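Beta-lactamase (Klebsiella pneumoniae 700603, PDB 6XJ3) probably hydrolyses beta-lactam antibiotics, oxacillin among them, to substituted beta-amino acids, as a class D beta-lactamase. Local coordinates at residues Y50-T55 against G144-S149; S54-P59 against I126-A131; K118-L123 against A131-S136; T193-R198 against D226-R231. All coordinates share one frame; numbering follows the deposited sequence.

Interaction 1: Y50-T55 against G144-S149. With NXL ((2S,5R)-1-formyl-5-[(sulfooxy)amino]piperidine-2-carboxamide), chain E.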
# COMPACT_ATOMS: atom_id res chain seq x y z
N TYR A 50 6.44 -10.55 -1.31
CA TYR A 50 5.29 -11.07 -0.58
C TYR A 50 4.02 -10.63 -1.30
O TYR A 50 4.02 -9.67 -2.08
CB TYR A 50 5.23 -10.57 0.87
CG TYR A 50 6.37 -10.95 1.78
CD1 TYR A 50 6.31 -12.12 2.54
CD2 TYR A 50 7.48 -10.13 1.92
CE1 TYR A 50 7.33 -12.47 3.39
CE2 TYR A 50 8.51 -10.47 2.77
CZ TYR A 50 8.43 -11.64 3.50
OH TYR A 50 9.45 -11.99 4.34
N SER A 51 2.93 -11.32 -0.99
CA SER A 51 1.64 -10.90 -1.50
C SER A 51 1.35 -9.47 -1.05
O SER A 51 1.60 -9.15 0.12
CB SER A 51 0.54 -11.84 -1.01
OG SER A 51 -0.73 -11.37 -1.43
N PRO A 52 0.88 -8.59 -1.93
CA PRO A 52 0.63 -7.20 -1.51
C PRO A 52 -0.60 -7.04 -0.66
O PRO A 52 -0.73 -6.01 0.02
CB PRO A 52 0.48 -6.46 -2.85
CG PRO A 52 -0.08 -7.51 -3.77
CD PRO A 52 0.60 -8.81 -3.36
N ALA A 53 -1.52 -8.01 -0.69
CA ALA A 53 -2.77 -8.00 0.08
C ALA A 53 -3.47 -6.67 -0.18
O ALA A 53 -3.52 -6.21 -1.33
CB ALA A 53 -2.47 -8.33 1.53
N SER A 54 -3.99 -5.99 0.85
CA SER A 54 -4.78 -4.80 0.61
C SER A 54 -3.95 -3.59 0.18
O SER A 54 -4.55 -2.57 -0.17
CB SER A 54 -5.58 -4.44 1.87
OG SER A 54 -6.60 -5.39 2.12
N THR A 55 -2.61 -3.66 0.20
CA THR A 55 -1.86 -2.58 -0.43
C THR A 55 -2.08 -2.56 -1.94
O THR A 55 -1.84 -1.53 -2.57
CB THR A 55 -0.36 -2.67 -0.15
OG1 THR A 55 0.24 -3.74 -0.89
CG2 THR A 55 -0.10 -2.85 1.34
N GLY A 144 -2.48 -15.90 -4.36
CA GLY A 144 -2.08 -16.18 -5.72
C GLY A 144 -0.59 -16.00 -5.91
O GLY A 144 0.18 -15.99 -4.94
N SER A 145 -0.20 -15.86 -7.17
CA SER A 145 1.20 -15.73 -7.54
C SER A 145 1.74 -14.31 -7.38
O SER A 145 2.95 -14.15 -7.22
CB SER A 145 1.41 -16.17 -8.99
OG SER A 145 1.05 -17.53 -9.16
N LEU A 146 0.87 -13.30 -7.40
CA LEU A 146 1.33 -11.92 -7.36
C LEU A 146 2.12 -11.65 -6.08
O LEU A 146 1.65 -11.93 -4.97
CB LEU A 146 0.14 -10.96 -7.46
CG LEU A 146 0.53 -9.48 -7.52
CD1 LEU A 146 1.34 -9.20 -8.77
CD2 LEU A 146 -0.70 -8.56 -7.44
N ALA A 147 3.33 -11.11 -6.24
CA ALA A 147 4.18 -10.82 -5.10
C ALA A 147 5.09 -9.64 -5.44
O ALA A 147 5.46 -9.43 -6.60
CB ALA A 147 5.02 -12.04 -4.69
N ILE A 148 5.45 -8.88 -4.41
CA ILE A 148 6.24 -7.67 -4.57
C ILE A 148 7.03 -7.46 -3.28
O ILE A 148 6.57 -7.79 -2.19
CB ILE A 148 5.33 -6.46 -4.90
CG1 ILE A 148 6.13 -5.19 -5.13
CG2 ILE A 148 4.30 -6.26 -3.81
CD1 ILE A 148 5.29 -4.00 -5.56
N SER A 149 8.24 -6.92 -3.41
CA SER A 149 9.07 -6.67 -2.24
C SER A 149 8.85 -5.25 -1.72
O SER A 149 8.22 -4.41 -2.37
CB SER A 149 10.55 -6.89 -2.57
OG SER A 149 11.00 -5.91 -3.49
OAC NXL E . -5.14 -6.65 3.23
CAN NXL E . -6.32 -6.38 3.04
N NXL E . -7.36 -6.97 3.66
CAJ NXL E . -8.72 -6.42 3.63
CA NXL E . -7.20 -8.19 4.46
C NXL E . -7.95 -9.39 3.85
O NXL E . -8.35 -9.36 2.70
NAA NXL E . -8.18 -10.59 4.69
CB NXL E . -7.68 -7.94 5.88
CAH NXL E . -9.09 -7.36 5.92
CAO NXL E . -9.19 -6.10 5.06
NAK NXL E . -8.54 -4.91 5.65
OAL NXL E . -7.10 -5.04 5.65
SAR NXL E . -6.31 -3.82 6.24
OAD NXL E . -4.92 -4.21 6.15
OAE NXL E . -6.74 -3.63 7.61
OAG NXL E . -6.62 -2.68 5.40
O HOH W 1 -0.85 -12.62 -3.95

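Interaction 2: S54-P59 against I126-A131. With NXL ((2S,5R)-1-formyl-5-[(sulfooxy)amino]piperidine-2-carboxamide), chain E.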
# COMPACT_ATOMS: atom_id res chain seq x y z
N SER A 54 -3.99 -5.99 0.85
CA SER A 54 -4.78 -4.80 0.61
C SER A 54 -3.95 -3.59 0.18
O SER A 54 -4.55 -2.57 -0.17
CB SER A 54 -5.58 -4.44 1.87
OG SER A 54 -6.60 -5.39 2.12
N THR A 55 -2.61 -3.66 0.20
CA THR A 55 -1.86 -2.58 -0.43
C THR A 55 -2.08 -2.56 -1.94
O THR A 55 -1.84 -1.53 -2.57
CB THR A 55 -0.36 -2.67 -0.15
OG1 THR A 55 0.24 -3.74 -0.89
CG2 THR A 55 -0.10 -2.85 1.34
N PHE A 56 -2.54 -3.67 -2.52
CA PHE A 56 -2.85 -3.70 -3.94
C PHE A 56 -4.02 -2.79 -4.31
O PHE A 56 -4.20 -2.51 -5.49
CB PHE A 56 -3.14 -5.14 -4.39
CG PHE A 56 -3.19 -5.31 -5.88
CD1 PHE A 56 -2.04 -5.20 -6.64
CD2 PHE A 56 -4.38 -5.60 -6.53
CE1 PHE A 56 -2.08 -5.35 -8.02
CE2 PHE A 56 -4.43 -5.77 -7.90
CZ PHE A 56 -3.27 -5.64 -8.65
N LYS A 57 -4.80 -2.30 -3.34
CA LYS A 57 -5.86 -1.38 -3.72
C LYS A 57 -5.32 -0.10 -4.35
O LYS A 57 -6.06 0.57 -5.08
CB LYS A 57 -6.75 -1.04 -2.52
CG LYS A 57 -7.68 -2.18 -2.09
CD LYS A 57 -8.57 -1.75 -0.93
CE LYS A 57 -9.49 -2.87 -0.46
NZ LYS A 57 -8.79 -3.89 0.39
N ILE A 58 -4.06 0.24 -4.11
CA ILE A 58 -3.46 1.42 -4.73
C ILE A 58 -3.44 1.19 -6.24
O ILE A 58 -4.15 1.90 -6.97
CB ILE A 58 -2.06 1.74 -4.16
CG1 ILE A 58 -2.15 2.10 -2.67
CG2 ILE A 58 -1.41 2.87 -4.93
CD1 ILE A 58 -0.79 2.18 -2.00
N PRO A 59 -2.70 0.21 -6.78
CA PRO A 59 -2.73 0.03 -8.24
C PRO A 59 -4.07 -0.47 -8.74
O PRO A 59 -4.46 -0.11 -9.85
CB PRO A 59 -1.60 -0.98 -8.49
CG PRO A 59 -1.55 -1.79 -7.26
CD PRO A 59 -1.83 -0.81 -6.14
N ILE A 126 3.40 -1.69 -15.74
CA ILE A 126 3.98 -0.95 -14.62
C ILE A 126 5.09 -1.70 -13.91
O ILE A 126 5.71 -1.14 -12.98
CB ILE A 126 2.90 -0.55 -13.59
CG1 ILE A 126 2.20 -1.79 -13.04
CG2 ILE A 126 1.90 0.40 -14.21
CD1 ILE A 126 1.16 -1.47 -11.99
N ASP A 127 5.37 -2.95 -14.29
CA ASP A 127 6.39 -3.77 -13.65
C ASP A 127 6.18 -3.84 -12.14
O ASP A 127 7.03 -3.44 -11.34
CB ASP A 127 7.80 -3.27 -13.99
CG ASP A 127 8.88 -4.24 -13.57
OD1 ASP A 127 8.58 -5.45 -13.44
OD2 ASP A 127 10.02 -3.80 -13.35
N TYR A 128 5.01 -4.34 -11.75
CA TYR A 128 4.63 -4.41 -10.34
C TYR A 128 5.02 -5.78 -9.80
O TYR A 128 4.36 -6.78 -10.07
CB TYR A 128 3.14 -4.15 -10.19
CG TYR A 128 2.63 -4.10 -8.77
CD1 TYR A 128 2.55 -2.89 -8.08
CD2 TYR A 128 2.18 -5.24 -8.12
CE1 TYR A 128 2.07 -2.82 -6.79
CE2 TYR A 128 1.70 -5.19 -6.83
CZ TYR A 128 1.64 -3.98 -6.17
OH TYR A 128 1.16 -3.91 -4.88
N GLY A 129 6.08 -5.81 -8.99
CA GLY A 129 6.52 -7.08 -8.44
C GLY A 129 6.85 -8.05 -9.56
O GLY A 129 7.57 -7.71 -10.51
N ASN A 130 6.30 -9.26 -9.47
CA ASN A 130 6.49 -10.25 -10.52
C ASN A 130 5.43 -10.17 -11.62
O ASN A 130 5.55 -10.88 -12.63
CB ASN A 130 6.51 -11.67 -9.92
CG ASN A 130 5.25 -12.00 -9.14
OD1 ASN A 130 4.20 -11.38 -9.32
ND2 ASN A 130 5.34 -13.00 -8.27
N ALA A 131 4.41 -9.32 -11.45
CA ALA A 131 3.38 -9.07 -12.46
C ALA A 131 2.65 -10.35 -12.88
O ALA A 131 2.30 -10.52 -14.05
CB ALA A 131 3.97 -8.36 -13.69
OAC NXL E . -5.14 -6.65 3.23
CAN NXL E . -6.32 -6.38 3.04
N NXL E . -7.36 -6.97 3.66
CAJ NXL E . -8.72 -6.42 3.63
CA NXL E . -7.20 -8.19 4.46
C NXL E . -7.95 -9.39 3.85
O NXL E . -8.35 -9.36 2.70
NAA NXL E . -8.18 -10.59 4.69
CB NXL E . -7.68 -7.94 5.88
CAH NXL E . -9.09 -7.36 5.92
CAO NXL E . -9.19 -6.10 5.06
NAK NXL E . -8.54 -4.91 5.65
OAL NXL E . -7.10 -5.04 5.65
SAR NXL E . -6.31 -3.82 6.24
OAD NXL E . -4.92 -4.21 6.15
OAE NXL E . -6.74 -3.63 7.61
OAG NXL E . -6.62 -2.68 5.40
O HOH W 2 0.87 -1.50 -3.69

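Interaction 3: K118-L123 against A131-S136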
# COMPACT_ATOMS: atom_id res chain seq x y z
N LYS A 118 -6.27 -8.15 -19.03
CA LYS A 118 -5.96 -6.76 -18.73
C LYS A 118 -5.10 -6.63 -17.48
O LYS A 118 -4.14 -5.85 -17.46
CB LYS A 118 -7.25 -5.95 -18.59
CG LYS A 118 -7.76 -5.34 -19.89
CD LYS A 118 -8.93 -4.40 -19.64
CE LYS A 118 -9.31 -3.64 -20.91
NZ LYS A 118 -10.40 -2.66 -20.65
N ALA A 119 -5.44 -7.38 -16.43
CA ALA A 119 -4.61 -7.39 -15.23
C ALA A 119 -3.16 -7.70 -15.57
O ALA A 119 -2.25 -7.00 -15.11
CB ALA A 119 -5.15 -8.40 -14.21
N ARG A 120 -2.92 -8.72 -16.41
CA ARG A 120 -1.56 -9.05 -16.82
C ARG A 120 -0.92 -7.90 -17.58
O ARG A 120 0.24 -7.54 -17.33
CB ARG A 120 -1.55 -10.31 -17.69
CG ARG A 120 -2.23 -11.51 -17.09
CD ARG A 120 -2.09 -12.74 -17.99
NE ARG A 120 -2.31 -13.95 -17.22
CZ ARG A 120 -1.38 -14.53 -16.47
NH1 ARG A 120 -0.16 -14.00 -16.40
NH2 ARG A 120 -1.67 -15.63 -15.78
N ARG A 121 -1.65 -7.34 -18.54
CA ARG A 121 -1.10 -6.23 -19.32
C ARG A 121 -0.84 -5.03 -18.43
O ARG A 121 0.18 -4.35 -18.56
CB ARG A 121 -2.05 -5.88 -20.47
CG ARG A 121 -2.37 -7.08 -21.37
CD ARG A 121 -3.49 -6.79 -22.36
NE ARG A 121 -3.03 -6.04 -23.53
CZ ARG A 121 -2.46 -6.59 -24.60
NH1 ARG A 121 -2.09 -5.83 -25.62
NH2 ARG A 121 -2.26 -7.90 -24.65
N TYR A 122 -1.76 -4.78 -17.49
CA TYR A 122 -1.57 -3.70 -16.52
C TYR A 122 -0.33 -3.93 -15.68
O TYR A 122 0.61 -3.12 -15.68
CB TYR A 122 -2.82 -3.60 -15.64
CG TYR A 122 -3.97 -2.82 -16.23
CD1 TYR A 122 -3.74 -1.71 -17.04
CD2 TYR A 122 -5.28 -3.16 -15.95
CE1 TYR A 122 -4.79 -0.99 -17.57
CE2 TYR A 122 -6.34 -2.44 -16.48
CZ TYR A 122 -6.09 -1.35 -17.29
OH TYR A 122 -7.14 -0.63 -17.81
N LEU A 123 -0.30 -5.05 -14.95
CA LEU A 123 0.82 -5.33 -14.05
C LEU A 123 2.15 -5.30 -14.79
O LEU A 123 3.16 -4.84 -14.24
CB LEU A 123 0.62 -6.69 -13.37
CG LEU A 123 -0.57 -6.76 -12.41
CD1 LEU A 123 -0.98 -8.21 -12.17
CD2 LEU A 123 -0.22 -6.09 -11.10
N ALA A 131 4.41 -9.32 -11.45
CA ALA A 131 3.38 -9.07 -12.46
C ALA A 131 2.65 -10.35 -12.88
O ALA A 131 2.30 -10.52 -14.05
CB ALA A 131 3.97 -8.36 -13.69
N ASP A 132 2.39 -11.24 -11.93
CA ASP A 132 1.77 -12.53 -12.24
C ASP A 132 0.44 -12.70 -11.51
O ASP A 132 0.42 -13.13 -10.34
CB ASP A 132 2.72 -13.67 -11.88
CG ASP A 132 2.31 -14.98 -12.52
OD1 ASP A 132 1.13 -15.12 -12.92
OD2 ASP A 132 3.17 -15.88 -12.64
N PRO A 133 -0.68 -12.42 -12.16
CA PRO A 133 -1.98 -12.56 -11.49
C PRO A 133 -2.57 -13.96 -11.59
O PRO A 133 -3.79 -14.13 -11.45
CB PRO A 133 -2.86 -11.55 -12.24
CG PRO A 133 -2.31 -11.59 -13.63
CD PRO A 133 -0.82 -11.83 -13.50
N SER A 134 -1.73 -14.97 -11.83
CA SER A 134 -2.21 -16.34 -11.83
C SER A 134 -2.68 -16.72 -10.43
O SER A 134 -1.95 -16.55 -9.45
CB SER A 134 -1.11 -17.30 -12.29
OG SER A 134 -0.64 -16.97 -13.59
N THR A 135 -3.91 -17.23 -10.34
CA THR A 135 -4.48 -17.64 -9.06
C THR A 135 -5.13 -19.01 -9.20
O THR A 135 -5.59 -19.39 -10.28
CB THR A 135 -5.52 -16.62 -8.56
OG1 THR A 135 -6.20 -17.16 -7.42
CG2 THR A 135 -6.53 -16.29 -9.65
N SER A 136 -5.17 -19.74 -8.09
CA SER A 136 -5.76 -21.07 -8.02
C SER A 136 -7.18 -21.06 -7.48
O SER A 136 -8.03 -21.82 -7.96
CB SER A 136 -4.90 -21.99 -7.16
OG SER A 136 -3.58 -22.07 -7.67

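Interaction 4: T193-R198 against D226-R231. With NXL ((2S,5R)-1-formyl-5-[(sulfooxy)amino]piperidine-2-carboxamide), chain E.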
# COMPACT_ATOMS: atom_id res chain seq x y z
N THR A 193 -2.60 0.11 4.35
CA THR A 193 -2.23 -1.11 5.04
C THR A 193 -2.59 -2.34 4.21
O THR A 193 -3.50 -2.32 3.38
CB THR A 193 -2.95 -1.20 6.39
OG1 THR A 193 -4.35 -1.05 6.18
CG2 THR A 193 -2.47 -0.11 7.34
N GLY A 194 -1.89 -3.43 4.48
CA GLY A 194 -2.24 -4.73 3.92
C GLY A 194 -2.06 -5.81 4.96
O GLY A 194 -1.20 -5.71 5.84
N TRP A 195 -2.91 -6.83 4.88
CA TRP A 195 -2.77 -8.00 5.76
C TRP A 195 -3.08 -9.27 4.98
O TRP A 195 -4.21 -9.46 4.52
CB TRP A 195 -3.67 -7.90 6.99
CG TRP A 195 -3.38 -8.99 7.98
CD1 TRP A 195 -2.17 -9.59 8.20
CD2 TRP A 195 -4.31 -9.62 8.86
NE1 TRP A 195 -2.29 -10.55 9.18
CE2 TRP A 195 -3.60 -10.59 9.59
CE3 TRP A 195 -5.68 -9.47 9.10
CZ2 TRP A 195 -4.21 -11.40 10.56
CZ3 TRP A 195 -6.28 -10.27 10.05
CH2 TRP A 195 -5.55 -11.23 10.77
N GLU A 196 -2.07 -10.12 4.84
CA GLU A 196 -2.18 -11.39 4.13
C GLU A 196 -2.62 -12.53 5.03
O GLU A 196 -3.06 -13.57 4.53
CB GLU A 196 -0.84 -11.71 3.46
CG GLU A 196 -0.81 -12.95 2.56
CD GLU A 196 -0.31 -14.21 3.29
OE1 GLU A 196 -0.16 -14.16 4.53
OE2 GLU A 196 -0.08 -15.23 2.62
N GLY A 197 -2.52 -12.37 6.34
CA GLY A 197 -2.88 -13.42 7.27
C GLY A 197 -1.70 -13.80 8.15
O GLY A 197 -1.81 -13.79 9.38
N ARG A 198 -0.58 -14.14 7.53
CA ARG A 198 0.63 -14.46 8.26
C ARG A 198 1.66 -13.35 8.23
O ARG A 198 2.62 -13.39 9.01
CB ARG A 198 1.25 -15.75 7.70
CG ARG A 198 0.37 -16.98 7.91
CD ARG A 198 0.78 -18.15 7.02
NE ARG A 198 0.84 -17.77 5.61
CZ ARG A 198 0.82 -18.63 4.60
NH1 ARG A 198 0.73 -19.94 4.83
NH2 ARG A 198 0.88 -18.18 3.35
N ASP A 226 -3.91 -9.17 16.94
CA ASP A 226 -3.18 -8.41 17.95
C ASP A 226 -1.89 -7.81 17.41
O ASP A 226 -1.33 -6.91 18.05
CB ASP A 226 -2.88 -9.31 19.16
CG ASP A 226 -4.09 -9.52 20.04
OD1 ASP A 226 -4.74 -8.52 20.43
OD2 ASP A 226 -4.41 -10.69 20.35
N ASP A 227 -1.41 -8.27 16.26
CA ASP A 227 -0.20 -7.73 15.65
C ASP A 227 -0.46 -6.60 14.66
O ASP A 227 0.50 -5.99 14.20
CB ASP A 227 0.56 -8.84 14.92
CG ASP A 227 1.35 -9.72 15.87
OD1 ASP A 227 1.44 -9.38 17.06
OD2 ASP A 227 1.89 -10.76 15.41
N LEU A 228 -1.72 -6.32 14.32
CA LEU A 228 -1.97 -5.39 13.22
C LEU A 228 -1.52 -3.98 13.57
O LEU A 228 -1.03 -3.25 12.69
CB LEU A 228 -3.45 -5.40 12.85
CG LEU A 228 -3.94 -6.72 12.25
CD1 LEU A 228 -5.39 -6.63 11.80
CD2 LEU A 228 -3.04 -7.14 11.10
N PHE A 229 -1.67 -3.57 14.83
CA PHE A 229 -1.26 -2.22 15.21
C PHE A 229 0.23 -1.99 15.02
O PHE A 229 0.67 -0.85 14.87
CB PHE A 229 -1.65 -1.94 16.66
CG PHE A 229 -0.66 -2.48 17.65
CD1 PHE A 229 -0.66 -3.83 17.99
CD2 PHE A 229 0.27 -1.65 18.24
CE1 PHE A 229 0.24 -4.33 18.90
CE2 PHE A 229 1.19 -2.15 19.14
CZ PHE A 229 1.18 -3.49 19.48
N LYS A 230 1.02 -3.07 15.02
CA LYS A 230 2.47 -2.96 14.95
C LYS A 230 2.94 -2.39 13.62
O LYS A 230 4.01 -1.80 13.55
CB LYS A 230 3.10 -4.32 15.19
CG LYS A 230 2.64 -4.97 16.49
CD LYS A 230 3.42 -6.24 16.79
CE LYS A 230 3.03 -6.81 18.14
NZ LYS A 230 3.82 -8.03 18.46
N ARG A 231 2.14 -2.59 12.55
CA ARG A 231 2.51 -2.08 11.24
C ARG A 231 2.70 -0.57 11.28
O ARG A 231 3.75 -0.05 10.88
CB ARG A 231 1.45 -2.47 10.21
CG ARG A 231 1.13 -3.96 10.19
CD ARG A 231 -0.08 -4.28 9.32
NE ARG A 231 -1.32 -3.68 9.80
CZ ARG A 231 -2.48 -3.77 9.16
NH1 ARG A 231 -2.55 -4.45 8.02
NH2 ARG A 231 -3.58 -3.20 9.64
OAC NXL E . -5.14 -6.65 3.23
CAN NXL E . -6.32 -6.38 3.04
N NXL E . -7.36 -6.97 3.66
CAJ NXL E . -8.72 -6.42 3.63
CA NXL E . -7.20 -8.19 4.46
C NXL E . -7.95 -9.39 3.85
O NXL E . -8.35 -9.36 2.70
NAA NXL E . -8.18 -10.59 4.69
CB NXL E . -7.68 -7.94 5.88
CAH NXL E . -9.09 -7.36 5.92
CAO NXL E . -9.19 -6.10 5.06
NAK NXL E . -8.54 -4.91 5.65
OAL NXL E . -7.10 -5.04 5.65
SAR NXL E . -6.31 -3.82 6.24
OAD NXL E . -4.92 -4.21 6.15
OAE NXL E . -6.74 -3.63 7.61
OAG NXL E . -6.62 -2.68 5.40

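Interaction 1: Y50-T55 against G144-S149
The pyrrolidine ring of Pro52 stands across Leu146 at about a right angle, with its CG 3.9 Å from Leu146 CD2, while its CB lies 3.9 Å from Ile148 CG2. Tyr50 N comes to Ile148 O from above the carbonyl plane, 54° out of it, in a nearly straight bond of 2.9 Å. Ile148 N answers with a 2.8 Å bond to Tyr50 O, tilted less from that carbonyl's plane. These two bonds make Tyr50 and Ile148 a single antiparallel, hydrogen-bonded bridge. Tyr50 O also receives a CA-H...O contact from Ala147 CA at 3.2 Å. The Tyr50 side chain packs on Met199 and Trp201 and makes a cation-pi contact with Lys48. Beside the bridge, Ser51 OG, anti to the backbone N (chi1 175°), donates to a water that in turn donates to Leu146 O. Further along, Pro52 O takes Thr55 N and, at 2.6 Å, Thr55 OG1, both from the same face of its plane; Gln153 is a further partner of this hydroxyl. The turn thus tied leads to Ser54, whose OG is joined covalently to CAN of the bound avibactam adduct at 1.4 Å, the position expected of the acyl-ester nucleophile. Across the contact itself the chemistry is divided: two backbone bonds and a bridging water set the 50-52 chain against 146-148, and the apolar packing of Pro52 on Leu146 and Ile148 lies beside them.

Interaction 2: S54-P59 against I126-A131
Pro59 and Tyr128 bring the two backbones closest, yet their CA atoms stay 8.8 Å apart, so side chains and one water span the gap. Residues 54-56 form a 3-10 turn that runs into helix 57-67. Asp127, with positive phi, is the C-prime residue of a Schellman motif closing helix 116-126, and a type II' turn follows from Tyr128 to Ala131. Tyr128, its CG anti to the backbone N (chi1 -176°), brings one side of its ring to both Phe56 and Pro59. Phe56 presents its edge to the Tyr128 face in an offset edge-to-face pair, planes at 70° and CD1 3.7 Å from Tyr128 CE2. On the other ortho-to-hydroxyl carbon, Pro59 CG lies 3.8 Å from Tyr128 CE1, and Pro59 CB more loosely meets Ile126 CD1. Tyr128 OH donates to a water in the ring plane, 2.7 Å away, which donates to Thr55 O, linking the buried phenol to a carbonyl that also accepts from Ile58 N. Phe156 meets Tyr128 edge-to-face from helix 150-161. The aromatic packing lies beside the SxxK motif of serine beta-lactamases, Ser54 in the 3-10 segment and Lys57 at the helix start, its NZ hydrogen-bonded to Ser102.

Interaction 3: K118-L123 against A131-S136
Arg120 NH2 donates to Ser134 OG at 2.8 Å, the hydroxyl oxygen lying near the guanidinium plane and the N-H...O angle being 144°. Ser134 OG in turn donates to Asp132 OD1, 2.6 Å away, on the syn lone pair. The same carboxylate oxygen takes Ser134 N on its anti side at 3.1 Å, closing an Asx turn, so two bonds grip it. Arg120 NH1 and Asp132 OD1 form only a long salt bridge of 3.9 Å, with the two flat groups inclined at 55°; the serine is thus the main polar link between arginine and aspartate. Beneath the guanidinium, Pro133 CD sits under one face near the rim. The extended Arg120 chain runs obliquely over the proline, its CG 3.5 Å from Pro133 CG. On the buried side, Leu123 and Pro133 lie alongside, pointing opposite ways, CD1 to CB 3.8 Å, and Leu123 CB rests on Ala131 CB. Tyr140 touches both Ala119 and Pro133, and Phe56 and Phe63 touch Leu123. This is helix-to-loop packing in the all-helical part of the fold: helix 116-126 and the chain that turns back along it after its C-terminus, with Pro133 packed against Arg120 and Leu123 and the Asx turn beside it.

Interaction 4: T193-R198 against D226-R231
Thr193 and Gly194 belong, with Lys192, to the KTG motif on strand 187-195, against which Arg231 of helix 229-241 is laid. The guanidinium is held between two side chains: Thr193 CB lies 3.5 Å above one face and Leu228 CD2 3.9 Å above the opposite one. At its edge, Arg231 NH1 makes a weak bond to Gly194 O. A better-aligned bond, 3.0 Å and 161°, runs from Arg231 NH1 to the sulfate oxygen OAD of the avibactam adduct. A bend at chi3 (-64°) lets Arg231 NE turn back to Leu228 O at 2.9 Å, in the carbonyl plane on a lone pair, which fixes the rotation of the group. Thr193 OG1 donates to a second sulfate oxygen, OAG, at 2.9 Å. Arginine and hydroxyl form the anion-binding side of the pocket, where a class D enzyme would be expected to receive the substrate carboxylate. Trp195 N points nearly straight (170°) at the carbonyl OAC, 2.8 Å away, as in an oxyanion hole, where Ser54 N is the second, weaker donor. Leu228 CD2 also sits over the five-membered ring of Trp195 in a CH-pi contact, 3.6 Å from the centroid, with Gly197 CA on the opposite face and Trp195 NE1 hydrogen-bonded to Thr221 OG1.

In the fold
Interaction 2 is fully buried, whereas interactions 1, 3 and 4 are partly so; interaction 3 lies farthest out, with a solvent-exposed arginine at its margin. Interactions 1 and 2 share Ser54 and Thr55 and meet again where Asn130 bonds to Ser145 and Ala147, so the loops 126-131 and 144-149 back the same turn together. Interaction 3 joins interaction 2 through Leu123, packed on Phe56. Interaction 4 closes the site from the sheet side: Thr193 O and Gly194 touch Ser54 and Thr55. Backbone bridging dominates interaction 1 and aromatic packing interaction 2; interaction 3 sets a serine-bridged arginine and aspartate over a proline, and interaction 4, its centre about 24 Å from that of interaction 3, binds an anion.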